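Local coordinates for protein 2-methyl-3-hydroxypyridine-5-carboxylic acid oxygenase (Mesorhizobium loti, PDB 3ALJ) that probably uses bound FAD and molecular oxygen to hydroxylate and open the ring of 2-methyl-3-hydroxypyridine-5-carboxylate, a step of vitamin B6 breakdown, at residues K189-H193 and G194-N198; A327-T330 and R331-I335. One frame throughout, in Å; residues are numbered along the deposited sequence.

Contact 1: residues K189-H193 and G194-N198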
loop_
_atom_site.group_PDB
_atom_site.type_symbol
_atom_site.label_atom_id
_atom_site.label_comp_id
_atom_site.label_asym_id
_atom_site.label_seq_id
_atom_site.Cartn_x
_atom_site.Cartn_y
_atom_site.Cartn_z
ATOM N N LYS A 189 27.666 8.975 1.330
ATOM C CA LYS A 189 28.941 9.684 1.219
ATOM C C LYS A 189 29.212 9.888 -0.272
ATOM O O LYS A 189 29.633 10.989 -0.692
ATOM C CB LYS A 189 30.061 8.844 1.902
ATOM C CG LYS A 189 31.523 9.302 1.590
ATOM C CD LYS A 189 32.290 8.240 0.755
ATOM C CE LYS A 189 33.606 8.810 0.151
ATOM N NZ LYS A 189 33.268 9.635 -1.076
ATOM N N GLU A 190 29.028 8.826 -1.084
ATOM C CA GLU A 190 29.361 8.869 -2.505
ATOM C C GLU A 190 28.436 9.810 -3.306
ATOM O O GLU A 190 28.769 10.243 -4.364
ATOM C CB GLU A 190 29.300 7.483 -3.101
ATOM C CG GLU A 190 30.311 6.547 -2.525
ATOM C CD GLU A 190 29.775 5.668 -1.406
ATOM O OE1 GLU A 190 28.971 6.038 -0.481
ATOM O OE2 GLU A 190 30.197 4.499 -1.481
ATOM N N LEU A 191 27.271 10.124 -2.745
ATOM C CA LEU A 191 26.386 11.081 -3.416
ATOM C C LEU A 191 26.896 12.541 -3.257
ATOM O O LEU A 191 26.454 13.427 -3.984
ATOM C CB LEU A 191 24.943 10.997 -2.899
ATOM C CG LEU A 191 24.284 9.628 -3.257
ATOM C CD1 LEU A 191 22.889 9.766 -2.622
ATOM C CD2 LEU A 191 24.218 9.298 -4.727
ATOM N N GLY A 192 27.754 12.787 -2.272
ATOM C CA GLY A 192 28.409 14.095 -2.207
ATOM C C GLY A 192 27.390 15.153 -1.772
ATOM O O GLY A 192 26.429 14.905 -0.990
ATOM N N HIS A 193 27.601 16.386 -2.233
ATOM C CA HIS A 193 26.805 17.464 -1.746
ATOM C C HIS A 193 25.350 17.344 -2.207
ATOM O O HIS A 193 25.120 17.020 -3.364
ATOM C CB HIS A 193 27.430 18.747 -2.276
ATOM C CG HIS A 193 26.647 19.966 -1.979
ATOM N ND1 HIS A 193 26.696 20.577 -0.754
ATOM C CD2 HIS A 193 25.785 20.685 -2.742
ATOM C CE1 HIS A 193 25.876 21.611 -0.758
ATOM N NE2 HIS A 193 25.339 21.710 -1.953
ATOM N N GLY A 194 24.441 17.632 -1.288
ATOM C CA GLY A 194 22.984 17.622 -1.708
ATOM C C GLY A 194 22.157 17.492 -0.485
ATOM O O GLY A 194 22.626 17.623 0.637
ATOM N N GLU A 195 20.843 17.198 -0.665
ATOM C CA GLU A 195 19.832 17.013 0.446
ATOM C C GLU A 195 19.343 15.603 0.296
ATOM O O GLU A 195 18.194 15.331 -0.061
ATOM C CB GLU A 195 18.721 17.994 0.364
ATOM C CG GLU A 195 19.271 19.413 0.561
ATOM C CD GLU A 195 18.202 20.480 0.502
ATOM O OE1 GLU A 195 16.953 20.227 0.578
ATOM O OE2 GLU A 195 18.625 21.659 0.528
ATOM N N TRP A 196 20.261 14.676 0.556
ATOM C CA TRP A 196 20.061 13.246 0.249
ATOM C C TRP A 196 19.213 12.502 1.287
ATOM O O TRP A 196 19.037 11.311 1.076
ATOM C CB TRP A 196 21.402 12.581 -0.042
ATOM C CG TRP A 196 22.090 13.241 -1.191
ATOM C CD1 TRP A 196 23.341 13.831 -1.121
ATOM C CD2 TRP A 196 21.683 13.350 -2.563
ATOM N NE1 TRP A 196 23.706 14.278 -2.376
ATOM C CE2 TRP A 196 22.657 14.093 -3.257
ATOM C CE3 TRP A 196 20.459 13.041 -3.272
ATOM C CZ2 TRP A 196 22.581 14.344 -4.664
ATOM C CZ3 TRP A 196 20.360 13.334 -4.691
ATOM C CH2 TRP A 196 21.422 13.995 -5.340
ATOM N N ASP A 197 18.757 13.170 2.319
ATOM C CA ASP A 197 17.722 12.603 3.178
ATOM C C ASP A 197 16.304 12.901 2.697
ATOM O O ASP A 197 15.355 12.360 3.266
ATOM C CB ASP A 197 17.938 13.043 4.627
ATOM C CG ASP A 197 19.219 12.497 5.221
ATOM O OD1 ASP A 197 19.732 11.466 4.818
ATOM O OD2 ASP A 197 19.643 13.201 6.205
ATOM N N ASN A 198 16.185 13.758 1.690
ATOM C CA ASN A 198 14.833 14.166 1.233
ATOM C C ASN A 198 14.230 12.977 0.417
ATOM O O ASN A 198 14.918 12.208 -0.224
ATOM C CB ASN A 198 14.894 15.362 0.233
ATOM C CG ASN A 198 15.319 16.692 0.853
ATOM O OD1 ASN A 198 15.436 17.718 0.093
ATOM N ND2 ASN A 198 15.573 16.710 2.104
#

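Contact 2: residues A327-T330 and R331-I335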
loop_
_atom_site.group_PDB
_atom_site.type_symbol
_atom_site.label_atom_id
_atom_site.label_comp_id
_atom_site.label_asym_id
_atom_site.label_seq_id
_atom_site.Cartn_x
_atom_site.Cartn_y
_atom_site.Cartn_z
ATOM N N ALA A 327 -23.038 -1.029 7.343
ATOM C CA ALA A 327 -22.793 0.306 7.921
ATOM C C ALA A 327 -21.331 0.708 7.626
ATOM O O ALA A 327 -21.055 1.886 7.429
ATOM C CB ALA A 327 -23.022 0.241 9.414
ATOM N N TRP A 328 -20.455 -0.295 7.682
ATOM C CA TRP A 328 -19.002 0.007 7.457
ATOM C C TRP A 328 -18.752 0.555 6.076
ATOM O O TRP A 328 -18.105 1.619 5.924
ATOM C CB TRP A 328 -18.267 -1.296 7.584
ATOM C CG TRP A 328 -16.858 -1.341 7.005
ATOM C CD1 TRP A 328 -15.713 -0.711 7.511
ATOM C CD2 TRP A 328 -16.454 -2.126 5.852
ATOM N NE1 TRP A 328 -14.617 -1.028 6.678
ATOM C CE2 TRP A 328 -15.085 -1.867 5.677
ATOM C CE3 TRP A 328 -17.134 -2.969 4.929
ATOM C CZ2 TRP A 328 -14.326 -2.544 4.726
ATOM C CZ3 TRP A 328 -16.388 -3.575 3.925
ATOM C CH2 TRP A 328 -15.022 -3.282 3.800
ATOM N N GLU A 329 -19.215 -0.128 5.033
ATOM C CA GLU A 329 -19.050 0.428 3.699
ATOM C C GLU A 329 -19.630 1.839 3.538
ATOM O O GLU A 329 -19.033 2.757 2.971
ATOM C CB GLU A 329 -19.538 -0.546 2.583
ATOM C CG GLU A 329 -19.325 -0.038 1.184
ATOM C CD GLU A 329 -19.841 -0.983 0.082
ATOM O OE1 GLU A 329 -20.205 -2.106 0.357
ATOM O OE2 GLU A 329 -19.942 -0.439 -1.029
ATOM N N THR A 330 -20.861 1.956 4.030
ATOM C CA THR A 330 -21.513 3.271 3.925
ATOM C C THR A 330 -20.653 4.383 4.588
ATOM O O THR A 330 -20.566 5.498 4.063
ATOM C CB THR A 330 -22.911 3.184 4.650
ATOM O OG1 THR A 330 -23.700 2.324 3.832
ATOM C CG2 THR A 330 -23.609 4.608 4.642
ATOM N N ARG A 331 -20.079 4.085 5.762
ATOM C CA ARG A 331 -19.318 5.091 6.521
ATOM C C ARG A 331 -17.982 5.459 5.868
ATOM O O ARG A 331 -17.587 6.576 5.787
ATOM C CB ARG A 331 -19.042 4.494 7.927
ATOM C CG ARG A 331 -18.270 5.444 8.826
ATOM C CD ARG A 331 -18.286 4.941 10.202
ATOM N NE ARG A 331 -17.499 3.718 10.469
ATOM C CZ ARG A 331 -16.212 3.726 10.886
ATOM N NH1 ARG A 331 -15.565 4.894 10.964
ATOM N NH2 ARG A 331 -15.532 2.562 11.199
ATOM N N ILE A 332 -17.285 4.385 5.408
ATOM C CA ILE A 332 -15.869 4.596 5.076
ATOM C C ILE A 332 -15.595 4.651 3.581
ATOM O O ILE A 332 -14.563 5.205 3.123
ATOM C CB ILE A 332 -15.019 3.402 5.791
ATOM C CG1 ILE A 332 -13.736 3.969 6.166
ATOM C CG2 ILE A 332 -14.894 2.062 4.903
ATOM C CD1 ILE A 332 -13.895 4.942 7.474
ATOM N N ARG A 333 -16.454 4.053 2.727
ATOM C CA ARG A 333 -16.109 3.955 1.320
ATOM C C ARG A 333 -15.918 5.285 0.638
ATOM O O ARG A 333 -15.043 5.399 -0.203
ATOM C CB ARG A 333 -17.000 2.980 0.559
ATOM C CG ARG A 333 -16.860 3.075 -0.901
ATOM C CD ARG A 333 -17.800 2.152 -1.657
ATOM N NE ARG A 333 -17.380 2.210 -2.943
ATOM C CZ ARG A 333 -17.659 1.365 -3.865
ATOM N NH1 ARG A 333 -18.497 0.355 -3.583
ATOM N NH2 ARG A 333 -17.168 1.574 -5.061
ATOM N N PRO A 334 -16.709 6.327 0.967
ATOM C CA PRO A 334 -16.517 7.549 0.206
ATOM C C PRO A 334 -15.103 8.156 0.247
ATOM O O PRO A 334 -14.626 8.705 -0.761
ATOM C CB PRO A 334 -17.572 8.528 0.778
ATOM C CG PRO A 334 -18.698 7.577 1.218
ATOM C CD PRO A 334 -17.922 6.411 1.850
ATOM N N ILE A 335 -14.430 8.045 1.381
ATOM C CA ILE A 335 -13.041 8.540 1.461
ATOM C C ILE A 335 -12.162 7.796 0.404
ATOM O O ILE A 335 -11.317 8.374 -0.286
ATOM C CB ILE A 335 -12.475 8.310 2.880
ATOM C CG1 ILE A 335 -13.507 8.897 3.944
ATOM C CG2 ILE A 335 -11.065 8.859 2.923
ATOM C CD1 ILE A 335 -13.017 8.590 5.355
#

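Contact 1: residues K189-H193 and G194-N198
The indole of W196 is sandwiched between L191 on one face and the backbone of G194 on the other, with the peptide of G192 at its edge. On the L191 side, CB does the touching: it sits over the pyrrole half, 3.6 Å from the centroid of the W196 five-membered ring and 13° off the ring normal, a CH-pi contact. CD1 of L191 follows over the CG-CD2 bond, 3.8 Å from W196 CD2, and the two side chains meet at a slant. On the opposite face, G194 C lies 3.9 Å above the indole plane, displaced toward the rim, so that the backbone of the glycine itself covers this side of the ring.

The contact closes the loop by which the chain leaves the short helix 188-191 for strand 199-203 of the large mixed sheet. G192, just past the weakly bonded helix, turns to positive phi, while its amide still reaches back to K189 O; farther on, a type I beta turn from E195 to N198 leads into the strand. Within this loop three successive carbonyls converge on a single N-H. NE1 of W196 lies 3.3 Å from L191 O, 3.1 Å from G192 O and 3.2 Å from H193 O, and all three hydrogen bonds are weak. Their N-H...O angles, none above 128°, show the hydrogen aimed among the oxygens rather than straight at one, with G192 O near the ring plane.

CG of W196 stands anti to its carbonyl carbon (chi1 -59°), which brings the indole back over the preceding loop. Beyond the two segments, W196 packs on F251 and L191 on P254 and C255 of helix 253-260.

Contact 2: residues A327-T330 and R331-I335
E329 and R333, one helical turn apart, run side by side and point the same way, so that aliphatic stems and charged ends both pair. Both chains set out with CG anti to the backbone N and stay extended, which leaves E329 CG 3.9 Å from R333 CD. At the ends, NH1 of R333 gives E329 OE2 a salt-bridging hydrogen bond of 3.0 Å at 162°. The oxygen lies in the guanidinium plane, but NH1 comes to its anti side, 33° out of the carboxylate plane, and the two planes are turned 31° apart.

This is an i to i+4 pair on the long helix 321-349, whose backbone bonds include I332 N to W328 O at 2.9 Å; P334, without an N-H, interrupts the pattern and the helix kinks there. T330 O instead faces CD of the proline ring at 3.6 Å. E329 OE1 also accepts from the amide of W278, and R333 NH2 donates to L275 O.

Another side of the helix carries W328 and I332, whose side chains cross at an angle. CG2 of I332 lies over the indole face, 3.9 Å from the centroid of the W328 five-membered ring, while W328 NE1 donates to N307 O of helix 300-314.

Contacts 1 and 2 lie on opposite sides of the chain's centre, their own centres about 43 Å apart, and share no helix or strand. Each is partly buried and pairs a tryptophan face with an aliphatic side chain. Their polar chemistry differs with the backbone. In the 189-198 loop, where the helix has ended, carbonyls gather on an indole N-H in weak bonds; in the 327-335 helix, carbonyls are largely taken up by backbone amides, the indole N-H goes to a neighbouring helix, and a salt bridge joins the side chains. The W328 side chain of contact 2 lies about 11 Å from the bound FAD.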